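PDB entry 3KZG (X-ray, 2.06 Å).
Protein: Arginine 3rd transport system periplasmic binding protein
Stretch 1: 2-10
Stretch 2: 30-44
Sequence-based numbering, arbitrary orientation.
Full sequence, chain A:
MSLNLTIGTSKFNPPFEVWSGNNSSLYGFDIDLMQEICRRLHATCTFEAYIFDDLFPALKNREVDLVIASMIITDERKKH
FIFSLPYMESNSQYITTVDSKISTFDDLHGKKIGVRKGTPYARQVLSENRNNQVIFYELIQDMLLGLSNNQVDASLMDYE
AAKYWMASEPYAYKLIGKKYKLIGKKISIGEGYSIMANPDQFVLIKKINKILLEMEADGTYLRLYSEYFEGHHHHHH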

ATOM      1  N   SER A   2     -37.490  13.634   0.210  1.00 52.31           N
ATOM      2  CA  SER A   2     -37.065  14.171  -1.115  1.00 52.51           C
ATOM      3  C   SER A   2     -35.713  13.588  -1.514  1.00 51.77           C
ATOM      4  O   SER A   2     -35.012  14.140  -2.365  1.00 52.25           O
ATOM      5  CB  SER A   2     -36.960  15.698  -1.059  1.00 52.55           C
ATOM      6  OG  SER A   2     -38.176  16.278  -0.626  1.00 53.08           O
ATOM      7  N   LEU A   3     -35.352  12.472  -0.891  1.00 50.24           N
ATOM      8  CA  LEU A   3     -34.085  11.807  -1.169  1.00 47.74           C
ATOM      9  C   LEU A   3     -34.060  10.414  -0.547  1.00 45.96           C
ATOM     10  O   LEU A   3     -33.238  10.115   0.319  1.00 45.12           O
ATOM     11  CB  LEU A   3     -32.924  12.655  -0.638  1.00 48.63           C
ATOM     12  CG  LEU A   3     -33.178  13.501   0.616  1.00 49.45           C
ATOM     13  CD1 LEU A   3     -33.574  12.611   1.785  1.00 50.59           C
ATOM     14  CD2 LEU A   3     -31.924  14.295   0.952  1.00 49.18           C
ATOM     15  N   ASN A   4     -34.976   9.567  -1.004  1.00 43.68           N
ATOM     16  CA  ASN A   4     -35.091   8.203  -0.507  1.00 42.51           C
ATOM     17  C   ASN A   4     -35.264   7.283  -1.707  1.00 40.18           C
ATOM     18  O   ASN A   4     -36.139   7.497  -2.548  1.00 38.83           O
ATOM     19  CB  ASN A   4     -36.299   8.089   0.428  1.00 45.73           C
ATOM     20  CG  ASN A   4     -36.340   6.768   1.186  1.00 48.44           C
ATOM     21  OD1 ASN A   4     -37.188   6.574   2.056  1.00 50.93           O
ATOM     22  ND2 ASN A   4     -35.428   5.857   0.860  1.00 49.15           N
ATOM     23  N   LEU A   5     -34.419   6.259  -1.784  1.00 37.21           N
ATOM     24  CA  LEU A   5     -34.465   5.317  -2.891  1.00 34.37           C
ATOM     25  C   LEU A   5     -35.013   3.958  -2.480  1.00 33.40           C
ATOM     26  O   LEU A   5     -34.874   3.534  -1.334  1.00 33.59           O
ATOM     27  CB  LEU A   5     -33.066   5.139  -3.484  1.00 33.86           C
ATOM     28  CG  LEU A   5     -32.376   6.383  -4.055  1.00 32.98           C
ATOM     29  CD1 LEU A   5     -30.943   6.043  -4.447  1.00 32.36           C
ATOM     30  CD2 LEU A   5     -33.157   6.898  -5.255  1.00 32.11           C
ATOM     31  N   THR A   6     -35.642   3.286  -3.439  1.00 31.28           N
ATOM     32  CA  THR A   6     -36.206   1.961  -3.234  1.00 30.59           C
ATOM     33  C   THR A   6     -35.450   1.019  -4.165  1.00 29.48           C
ATOM     34  O   THR A   6     -35.572   1.111  -5.386  1.00 28.96           O
ATOM     35  CB  THR A   6     -37.716   1.942  -3.579  1.00 31.72           C
ATOM     36  OG1 THR A   6     -38.425   2.785  -2.658  1.00 31.43           O
ATOM     37  CG2 THR A   6     -38.272   0.525  -3.504  1.00 31.15           C
ATOM     38  N   ILE A   7     -34.660   0.121  -3.585  1.00 28.17           N
ATOM     39  CA  ILE A   7     -33.877  -0.812  -4.382  1.00 26.40           C
ATOM     40  C   ILE A   7     -34.415  -2.234  -4.337  1.00 24.58           C
ATOM     41  O   ILE A   7     -34.660  -2.787  -3.271  1.00 22.87           O
ATOM     42  CB  ILE A   7     -32.397  -0.855  -3.921  1.00 28.46           C
ATOM     43  CG1 ILE A   7     -31.790   0.549  -3.937  1.00 28.64           C
ATOM     44  CG2 ILE A   7     -31.596  -1.771  -4.839  1.00 27.77           C
ATOM     45  CD1 ILE A   7     -32.199   1.403  -2.770  1.00 32.06           C
ATOM     46  N   GLY A   8     -34.591  -2.820  -5.512  1.00 24.53           N
ATOM     47  CA  GLY A   8     -35.064  -4.185  -5.586  1.00 25.79           C
ATOM     48  C   GLY A   8     -33.865  -5.113  -5.618  1.00 25.33           C
ATOM     49  O   GLY A   8     -32.870  -4.819  -6.280  1.00 23.55           O
ATOM     50  N   THR A   9     -33.952  -6.220  -4.885  1.00 25.49           N
ATOM     51  CA  THR A   9     -32.879  -7.214  -4.834  1.00 26.12           C
ATOM     52  C   THR A   9     -33.555  -8.578  -4.747  1.00 27.06           C
ATOM     53  O   THR A   9     -34.717  -8.662  -4.353  1.00 29.78           O
ATOM     54  CB  THR A   9     -31.976  -7.001  -3.600  1.00 26.18           C
ATOM     55  OG1 THR A   9     -30.866  -7.907  -3.656  1.00 25.25           O
ATOM     56  CG2 THR A   9     -32.759  -7.235  -2.316  1.00 27.17           C
ATOM     57  N   SER A  10     -32.853  -9.646  -5.119  1.00 25.01           N
ATOM     58  CA  SER A  10     -33.464 -10.970  -5.074  1.00 22.97           C
ATOM     59  C   SER A  10     -33.670 -11.440  -3.641  1.00 22.19           C
ATOM     60  O   SER A  10     -33.174 -10.824  -2.696  1.00 20.41           O
ATOM     61  CB  SER A  10     -32.617 -11.990  -5.837  1.00 22.34           C
ATOM     62  OG  SER A  10     -31.399 -12.237  -5.174  1.00 24.26           O
TER
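Stretch 2, residues 30-44: DIDLMQEICRRLHAT

A helix that packs on a β-strand and then turns back to join it must satisfy two kinds of contact at once, and the pairing of residues 30-44 with residues 2-10 illustrates how this is done. The centre of the contact is apolar. On the strand, Leu5 and Ile7 supply its branched side chains; on the helix, Met34, present as selenomethionine, and Cys38 lie one turn apart, and both direct their CA-to-CB bonds toward the strand. Ile7, in the m rotamer, meets Met34 with CG1 3.7 Å from CG, while its CD1 lies 4.2 Å from SG of Cys38. That sulfur also lies 4.0 Å from CD1 of Leu5, so Cys38 touches both strand residues.

The direction of the helix explains the order of these contacts. Its axis runs nearly antiparallel to the strand, with 161° between their N-to-C directions and a closest approach of 10.0 Å, a spacing that leaves room for one layer of interlocking side chains. Thus Thr9, late in the strand, lies by the start of the second stretch, where its CG2 comes within 4.2 Å of CD1 of Ile31. Moving back along the strand leads to later residues of the second stretch: Met34 against Ile7, then Cys38, and finally Leu41, whose CD1 is 4.0 Å from CD1 of Leu5. Thr6, between the two central apolar residues, points away, as the alternation of an extended chain requires.

Beyond Leu41 the chain reverses. His42 adopts positive phi in a Schellman motif, in which the amide N of Ala43 bonds back to O of Cys38 at 2.8 Å. The following residues are extended, and the chain now runs parallel to the strand. Ala43 still belongs to the apolar layer, its CB lying 4.3 Å from CG of Leu5 and 4.3 Å from CB of Leu3. Leu3 reaches further out, bringing CD2 to 3.4 Å from O of His42.

At the polar edge, backbone replaces side chain as the main link. Thr44 pairs with Asn4 in a parallel β bridge, their CA atoms 4.7 Å apart. N of Thr44 donates to O of Leu3 at 3.1 Å, and N of Leu5 donates to O of Thr44 at 3.0 Å in a nearly linear bond; the two bonds flank Asn4 in sequence, the usual signature of parallel pairing. ND2 of Asn4 adds a weak bond to O of Thr44 at 2.8 Å. The general lesson is that a tight reversal lets one segment supply both a helical cover and a neighbouring strand.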

ATOM      1  N   ASP A  30     -24.241  -7.343  -1.801  1.00 14.28           N
ATOM      2  CA  ASP A  30     -25.016  -6.347  -2.548  1.00 16.02           C
ATOM      3  C   ASP A  30     -25.705  -5.369  -1.617  1.00 16.52           C
ATOM      4  O   ASP A  30     -25.790  -4.176  -1.907  1.00 15.88           O
ATOM      5  CB  ASP A  30     -26.084  -7.006  -3.436  1.00 17.33           C
ATOM      6  CG  ASP A  30     -25.509  -7.605  -4.698  1.00 16.94           C
ATOM      7  OD1 ASP A  30     -24.432  -7.152  -5.129  1.00 18.65           O
ATOM      8  OD2 ASP A  30     -26.144  -8.516  -5.274  1.00 16.47           O
ATOM      9  N   ILE A  31     -26.197  -5.880  -0.496  1.00 17.50           N
ATOM     10  CA  ILE A  31     -26.890  -5.037   0.464  1.00 16.13           C
ATOM     11  C   ILE A  31     -25.950  -3.975   1.011  1.00 16.97           C
ATOM     12  O   ILE A  31     -26.273  -2.787   0.987  1.00 17.01           O
ATOM     13  CB  ILE A  31     -27.450  -5.861   1.649  1.00 17.36           C
ATOM     14  CG1 ILE A  31     -28.321  -7.011   1.131  1.00 18.13           C
ATOM     15  CG2 ILE A  31     -28.237  -4.955   2.587  1.00 16.60           C
ATOM     16  CD1 ILE A  31     -29.410  -6.601   0.160  1.00 18.50           C
ATOM     17  N   ASP A  32     -24.789  -4.409   1.501  1.00 17.51           N
ATOM     18  CA  ASP A  32     -23.805  -3.497   2.068  1.00 16.24           C
ATOM     19  C   ASP A  32     -23.288  -2.483   1.041  1.00 16.08           C
ATOM     20  O   ASP A  32     -23.077  -1.313   1.366  1.00 14.82           O
ATOM     21  CB  ASP A  32     -22.612  -4.267   2.658  1.00 18.75           C
ATOM     22  CG  ASP A  32     -22.991  -5.150   3.851  1.00 21.80           C
ATOM     23  OD1 ASP A  32     -24.023  -4.887   4.506  1.00 22.41           O
ATOM     24  OD2 ASP A  32     -22.235  -6.106   4.141  1.00 22.85           O
ATOM     25  N   LEU A  33     -23.082  -2.927  -0.192  1.00 15.41           N
ATOM     26  CA  LEU A  33     -22.589  -2.021  -1.226  1.00 15.71           C
ATOM     27  C   LEU A  33     -23.604  -0.919  -1.507  1.00 16.79           C
ATOM     28  O   LEU A  33     -23.294   0.269  -1.399  1.00 14.68           O
ATOM     29  CB  LEU A  33     -22.293  -2.781  -2.520  1.00 14.62           C
ATOM     30  CG  LEU A  33     -21.784  -1.882  -3.647  1.00 14.97           C
ATOM     31  CD1 LEU A  33     -20.509  -1.172  -3.195  1.00 15.58           C
ATOM     32  CD2 LEU A  33     -21.532  -2.698  -4.889  1.00 15.94           C
HETATM   33  N   MSE A  34     -24.814  -1.327  -1.872  1.00 19.19           N
HETATM   34  CA  MSE A  34     -25.906  -0.404  -2.175  1.00 22.57           C
HETATM   35  C   MSE A  34     -26.136   0.551  -1.005  1.00 22.46           C
HETATM   36  O   MSE A  34     -26.312   1.756  -1.195  1.00 21.77           O
HETATM   37  CB  MSE A  34     -27.184  -1.203  -2.462  1.00 25.50           C
HETATM   38  CG  MSE A  34     -28.312  -0.411  -3.134  1.00 30.08           C
HETATM   39 SE   MSE A  34     -27.742   0.463  -4.761  1.00 41.30          SE
HETATM   40  CE  MSE A  34     -27.988  -0.985  -6.021  1.00 37.01           C
ATOM     41  N   GLN A  35     -26.127   0.005   0.207  1.00 24.08           N
ATOM     42  CA  GLN A  35     -26.323   0.803   1.414  1.00 24.75           C
ATOM     43  C   GLN A  35     -25.314   1.949   1.461  1.00 23.42           C
ATOM     44  O   GLN A  35     -25.677   3.102   1.692  1.00 22.99           O
ATOM     45  CB  GLN A  35     -26.150  -0.082   2.652  1.00 27.79           C
ATOM     46  CG  GLN A  35     -26.438   0.600   3.978  1.00 32.24           C
ATOM     47  CD  GLN A  35     -27.904   0.963   4.146  1.00 36.29           C
ATOM     48  OE1 GLN A  35     -28.390   1.930   3.555  1.00 38.80           O
ATOM     49  NE2 GLN A  35     -28.620   0.180   4.948  1.00 34.56           N
ATOM     50  N   GLU A  36     -24.046   1.625   1.234  1.00 22.08           N
ATOM     51  CA  GLU A  36     -22.979   2.621   1.252  1.00 22.11           C
ATOM     52  C   GLU A  36     -23.124   3.660   0.130  1.00 21.07           C
ATOM     53  O   GLU A  36     -22.895   4.850   0.348  1.00 20.74           O
ATOM     54  CB  GLU A  36     -21.624   1.913   1.155  1.00 24.59           C
ATOM     55  CG  GLU A  36     -20.417   2.821   1.127  1.00 26.42           C
ATOM     56  CD  GLU A  36     -20.341   3.744   2.321  1.00 30.34           C
ATOM     57  OE1 GLU A  36     -20.880   3.383   3.388  1.00 30.08           O
ATOM     58  OE2 GLU A  36     -19.725   4.824   2.195  1.00 31.08           O
ATOM     59  N   ILE A  37     -23.505   3.210  -1.063  1.00 20.05           N
ATOM     60  CA  ILE A  37     -23.688   4.116  -2.193  1.00 20.79           C
ATOM     61  C   ILE A  37     -24.786   5.145  -1.894  1.00 23.00           C
ATOM     62  O   ILE A  37     -24.666   6.320  -2.254  1.00 22.97           O
ATOM     63  CB  ILE A  37     -24.056   3.337  -3.481  1.00 19.83           C
ATOM     64  CG1 ILE A  37     -22.854   2.506  -3.946  1.00 17.30           C
ATOM     65  CG2 ILE A  37     -24.494   4.299  -4.577  1.00 19.22           C
ATOM     66  CD1 ILE A  37     -23.128   1.642  -5.150  1.00 14.74           C
ATOM     67  N   CYS A  38     -25.851   4.704  -1.233  1.00 23.64           N
ATOM     68  CA  CYS A  38     -26.953   5.597  -0.894  1.00 25.72           C
ATOM     69  C   CYS A  38     -26.560   6.682   0.104  1.00 26.90           C
ATOM     70  O   CYS A  38     -26.997   7.822  -0.029  1.00 28.18           O
ATOM     71  CB  CYS A  38     -28.144   4.802  -0.352  1.00 24.59           C
ATOM     72  SG  CYS A  38     -29.035   3.875  -1.610  1.00 27.66           S
ATOM     73  N   ARG A  39     -25.736   6.355   1.098  1.00 27.88           N
ATOM     74  CA  ARG A  39     -25.343   7.377   2.063  1.00 29.93           C
ATOM     75  C   ARG A  39     -24.483   8.438   1.388  1.00 29.13           C
ATOM     76  O   ARG A  39     -24.529   9.615   1.752  1.00 28.60           O
ATOM     77  CB  ARG A  39     -24.591   6.771   3.255  1.00 33.07           C
ATOM     78  CG  ARG A  39     -23.254   6.135   2.938  1.00 39.70           C
ATOM     79  CD  ARG A  39     -22.585   5.632   4.220  1.00 44.24           C
ATOM     80  NE  ARG A  39     -22.037   6.719   5.027  1.00 46.96           N
ATOM     81  CZ  ARG A  39     -20.920   7.380   4.732  1.00 48.38           C
ATOM     82  NH1 ARG A  39     -20.225   7.062   3.649  1.00 49.02           N
ATOM     83  NH2 ARG A  39     -20.501   8.363   5.516  1.00 49.83           N
ATOM     84  N   ARG A  40     -23.703   8.013   0.398  1.00 26.74           N
ATOM     85  CA  ARG A  40     -22.847   8.927  -0.345  1.00 26.21           C
ATOM     86  C   ARG A  40     -23.724   9.779  -1.255  1.00 24.97           C
ATOM     87  O   ARG A  40     -23.360  10.891  -1.619  1.00 23.67           O
ATOM     88  CB  ARG A  40     -21.808   8.141  -1.153  1.00 24.65           C
ATOM     89  CG  ARG A  40     -20.725   7.547  -0.266  1.00 24.40           C
ATOM     90  CD  ARG A  40     -19.786   6.617  -1.017  1.00 25.12           C
ATOM     91  NE  ARG A  40     -18.821   6.022  -0.101  1.00 22.68           N
ATOM     92  CZ  ARG A  40     -17.564   6.428   0.045  1.00 23.29           C
ATOM     93  NH1 ARG A  40     -17.094   7.441  -0.677  1.00 24.77           N
ATOM     94  NH2 ARG A  40     -16.779   5.829   0.929  1.00 22.74           N
ATOM     95  N   LEU A  41     -24.886   9.240  -1.609  1.00 26.35           N
ATOM     96  CA  LEU A  41     -25.848   9.945  -2.441  1.00 27.16           C
ATOM     97  C   LEU A  41     -26.699  10.827  -1.531  1.00 29.18           C
ATOM     98  O   LEU A  41     -27.530  11.604  -2.002  1.00 29.46           O
ATOM     99  CB  LEU A  41     -26.752   8.954  -3.182  1.00 25.77           C
ATOM    100  CG  LEU A  41     -26.147   8.183  -4.358  1.00 25.05           C
ATOM    101  CD1 LEU A  41     -27.134   7.143  -4.876  1.00 24.67           C
ATOM    102  CD2 LEU A  41     -25.778   9.165  -5.459  1.00 25.19           C
ATOM    103  N   HIS A  42     -26.479  10.702  -0.223  1.00 31.51           N
ATOM    104  CA  HIS A  42     -27.223  11.469   0.776  1.00 34.98           C
ATOM    105  C   HIS A  42     -28.699  11.081   0.744  1.00 36.29           C
ATOM    106  O   HIS A  42     -29.576  11.897   1.029  1.00 37.80           O
ATOM    107  CB  HIS A  42     -27.081  12.973   0.511  1.00 35.08           C
ATOM    108  CG  HIS A  42     -25.668  13.465   0.559  1.00 37.09           C
ATOM    109  ND1 HIS A  42     -25.292  14.697   0.063  1.00 38.96           N
ATOM    110  CD2 HIS A  42     -24.539  12.898   1.044  1.00 38.01           C
ATOM    111  CE1 HIS A  42     -23.995  14.865   0.238  1.00 38.77           C
ATOM    112  NE2 HIS A  42     -23.513  13.786   0.832  1.00 39.03           N
ATOM    113  N   ALA A  43     -28.966   9.828   0.390  1.00 36.69           N
ATOM    114  CA  ALA A  43     -30.329   9.327   0.321  1.00 36.97           C
ATOM    115  C   ALA A  43     -30.510   8.079   1.179  1.00 37.02           C
ATOM    116  O   ALA A  43     -29.635   7.213   1.229  1.00 37.99           O
ATOM    117  CB  ALA A  43     -30.693   9.016  -1.124  1.00 35.63           C
ATOM    118  N   THR A  44     -31.649   7.992   1.860  1.00 36.35           N
ATOM    119  CA  THR A  44     -31.941   6.832   2.686  1.00 35.36           C
ATOM    120  C   THR A  44     -32.180   5.653   1.750  1.00 34.46           C
ATOM    121  O   THR A  44     -32.631   5.831   0.617  1.00 34.95           O
ATOM    122  CB  THR A  44     -33.180   7.068   3.573  1.00 36.10           C
ATOM    123  OG1 THR A  44     -34.279   7.505   2.764  1.00 36.57           O
ATOM    124  CG2 THR A  44     -32.879   8.123   4.629  1.00 36.29           C
TER